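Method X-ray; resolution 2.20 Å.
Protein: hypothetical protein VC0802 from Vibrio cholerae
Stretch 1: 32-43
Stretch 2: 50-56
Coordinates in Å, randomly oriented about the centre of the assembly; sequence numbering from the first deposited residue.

Stretch 1 (32-43) ALSDYLSLEPIA
Stretch 2 (50-56) GLTLVLE

Stretch 2 is a strand throughout, and stretch 1 packs on it through a turn-rich segment that becomes an antiparallel strand partner at Ala 43; together they bury 488 Å². Gly 50 (128/173) has angles that call for glycine, since a CB would be jammed against the preceding carbonyl O.

Ala 32 opens stretch 1 (phi/psi -79/147). Its O accepts from Asp 35 N at 3.2 Å, and its N makes a weak 3.1 Å bond to Asp 35 OD2 (chi1 m). Leu 33 (-57/-38, chi1 t) has its CA 7.3 Å from that of Leu 51; its CA lies 3.7 Å from Leu 51 CD2, and its CD2 4.2 Å from Leu 53 CD2. Ser 34 and Asp 35 keep helical angles and do not touch the strand.

Tyr 36 N bonds Leu 33 O at 2.8 Å. With chi1 m and chi2 -88°, its ring meets two leucines obliquely: CD1 is 3.8 Å from Leu 53 CD1, CD2 4.2 Å from Leu 51 CD2. Leucine suits both sites, offering the ring apolar methyls with no polar group to satisfy. Leu 51 (t, p) points toward stretch 1, whereas Leu 53 (m, t) starts sideways and brings its end nearer.

The 3-10 segment 37-39 carries Leu 39 (m, t) toward the strand, its apolar CB 3.5 Å from Leu 55 CD2. A water accepts from Glu 56 N and donates to Leu 39 O, both at 3.0 Å, bridging the backbones.

Glu 40, at 54/58, turns the chain, its CA-to-CB bond pointing away from stretch 2. Buried Pro 41 (-66/139, C-gamma endo) has no N-H, so its burial leaves no amide donor to satisfy; its CB lies 3.9 Å from Leu 55 CD2, its CG 4.1 Å from Leu 53 CD2.

Ile 42 (-73/-29; t, t) donates from N to Val 54 O at 2.9 Å and 133°. Ala 43 (-142/157) completes the pairing: Val 54 N reaches Ala 43 O at 3.1 Å, nearly linear at 175°, with CA atoms 5.0 Å apart. Both side chains share one sheet face, where the single methyl of Ala 43, CB, packs 3.8 Å from CG2 of Val 54 (chi1 t).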

# COMPACT_ATOMS: atom_id res chain seq x y z
N ALA D 32 -2.51 18.18 12.31
CA ALA D 32 -2.37 18.49 10.89
C ALA D 32 -1.04 18.04 10.32
O ALA D 32 -0.03 18.05 11.02
CB ALA D 32 -2.59 19.99 10.66
N LEU D 33 -1.06 17.65 9.05
CA LEU D 33 0.15 17.33 8.29
C LEU D 33 1.12 18.52 8.28
O LEU D 33 2.34 18.33 8.37
CB LEU D 33 -0.21 16.95 6.85
CG LEU D 33 0.59 15.96 5.97
CD1 LEU D 33 0.59 16.48 4.53
CD2 LEU D 33 2.02 15.67 6.43
N SER D 34 0.56 19.73 8.18
CA SER D 34 1.34 20.99 8.18
C SER D 34 2.28 21.15 9.38
O SER D 34 3.33 21.77 9.26
CB SER D 34 0.41 22.21 8.04
OG SER D 34 -0.82 22.01 8.73
N ASP D 35 1.89 20.58 10.52
CA ASP D 35 2.73 20.53 11.73
C ASP D 35 4.00 19.68 11.56
O ASP D 35 4.98 19.87 12.28
CB ASP D 35 1.93 19.96 12.92
CG ASP D 35 0.68 20.79 13.27
OD1 ASP D 35 0.80 22.03 13.39
OD2 ASP D 35 -0.40 20.19 13.45
N TYR D 36 3.97 18.73 10.62
CA TYR D 36 5.01 17.71 10.51
C TYR D 36 5.85 17.77 9.23
O TYR D 36 6.74 16.94 9.03
CB TYR D 36 4.39 16.31 10.69
CG TYR D 36 3.78 16.09 12.06
CD1 TYR D 36 4.54 15.62 13.12
CD2 TYR D 36 2.43 16.36 12.28
CE1 TYR D 36 3.98 15.42 14.39
CE2 TYR D 36 1.85 16.17 13.54
CZ TYR D 36 2.63 15.70 14.59
OH TYR D 36 2.07 15.50 15.83
N LEU D 37 5.57 18.76 8.39
CA LEU D 37 6.29 18.96 7.13
C LEU D 37 7.81 18.96 7.26
O LEU D 37 8.50 18.41 6.39
CB LEU D 37 5.82 20.27 6.47
CG LEU D 37 4.87 20.27 5.25
CD1 LEU D 37 3.99 19.05 5.18
CD2 LEU D 37 4.04 21.54 5.25
N SER D 38 8.32 19.57 8.33
CA SER D 38 9.77 19.69 8.56
C SER D 38 10.45 18.34 8.79
O SER D 38 11.67 18.24 8.67
CB SER D 38 10.05 20.63 9.74
OG SER D 38 9.39 20.17 10.90
N LEU D 39 9.66 17.32 9.12
CA LEU D 39 10.17 15.96 9.27
C LEU D 39 10.42 15.28 7.92
O LEU D 39 11.13 14.26 7.86
CB LEU D 39 9.22 15.12 10.12
CG LEU D 39 8.99 15.53 11.58
CD1 LEU D 39 8.00 14.59 12.24
CD2 LEU D 39 10.30 15.54 12.35
N GLU D 40 9.85 15.84 6.86
CA GLU D 40 9.99 15.36 5.48
C GLU D 40 9.62 13.88 5.31
O GLU D 40 10.45 13.09 4.86
CB GLU D 40 11.40 15.61 4.95
CG GLU D 40 11.73 17.07 4.68
CD GLU D 40 13.22 17.36 4.80
OE1 GLU D 40 13.57 18.52 5.10
OE2 GLU D 40 14.04 16.43 4.60
N PRO D 41 8.37 13.52 5.67
CA PRO D 41 7.96 12.13 5.58
C PRO D 41 7.92 11.63 4.14
O PRO D 41 7.49 12.36 3.25
CB PRO D 41 6.55 12.15 6.19
CG PRO D 41 6.08 13.54 6.02
CD PRO D 41 7.28 14.38 6.17
N ILE D 42 8.38 10.40 3.91
CA ILE D 42 8.37 9.82 2.57
C ILE D 42 6.95 9.46 2.18
O ILE D 42 6.59 9.49 1.00
CB ILE D 42 9.34 8.62 2.44
CG1 ILE D 42 9.56 8.26 0.97
CG2 ILE D 42 8.85 7.41 3.27
CD1 ILE D 42 10.54 7.15 0.74
N ALA D 43 6.13 9.15 3.19
CA ALA D 43 4.73 8.79 2.97
C ALA D 43 3.84 9.36 4.07
O ALA D 43 4.29 9.64 5.17
CB ALA D 43 4.57 7.28 2.88
N GLY D 50 -5.99 9.02 13.12
CA GLY D 50 -4.84 9.93 13.12
C GLY D 50 -3.95 9.83 11.89
O GLY D 50 -4.12 8.94 11.06
N LEU D 51 -2.98 10.74 11.80
CA LEU D 51 -2.08 10.82 10.65
C LEU D 51 -0.96 9.81 10.76
O LEU D 51 -0.21 9.81 11.73
CB LEU D 51 -1.48 12.23 10.56
CG LEU D 51 -0.63 12.64 9.37
CD1 LEU D 51 -1.47 12.83 8.12
CD2 LEU D 51 0.06 13.94 9.72
N THR D 52 -0.87 8.93 9.77
CA THR D 52 0.29 8.02 9.63
C THR D 52 1.42 8.77 8.94
O THR D 52 1.21 9.40 7.90
CB THR D 52 -0.06 6.73 8.81
OG1 THR D 52 -1.12 6.01 9.44
CG2 THR D 52 1.16 5.81 8.68
N LEU D 53 2.61 8.72 9.53
CA LEU D 53 3.81 9.23 8.88
C LEU D 53 4.78 8.10 8.70
O LEU D 53 4.97 7.30 9.61
CB LEU D 53 4.48 10.35 9.70
CG LEU D 53 3.70 11.62 10.07
CD1 LEU D 53 4.51 12.47 11.06
CD2 LEU D 53 3.30 12.44 8.83
N VAL D 54 5.39 8.00 7.52
CA VAL D 54 6.50 7.09 7.30
C VAL D 54 7.74 7.96 7.14
O VAL D 54 7.81 8.80 6.27
CB VAL D 54 6.30 6.13 6.07
CG1 VAL D 54 7.39 5.08 6.02
CG2 VAL D 54 4.96 5.45 6.13
N LEU D 55 8.70 7.73 8.03
CA LEU D 55 9.81 8.64 8.25
C LEU D 55 11.10 7.86 8.34
O LEU D 55 11.09 6.72 8.79
CB LEU D 55 9.63 9.36 9.59
CG LEU D 55 8.46 10.32 9.79
CD1 LEU D 55 8.04 10.33 11.23
CD2 LEU D 55 8.87 11.70 9.35
N GLU D 56 12.19 8.50 7.95
CA GLU D 56 13.54 8.03 8.26
C GLU D 56 13.67 7.79 9.76
O GLU D 56 13.12 8.54 10.56
CB GLU D 56 14.56 9.07 7.81
CG GLU D 56 15.04 8.91 6.39
CD GLU D 56 16.45 8.33 6.31
OE1 GLU D 56 17.29 8.94 5.60
OE2 GLU D 56 16.73 7.27 6.95
O HOH W 1 11.88 11.42 7.39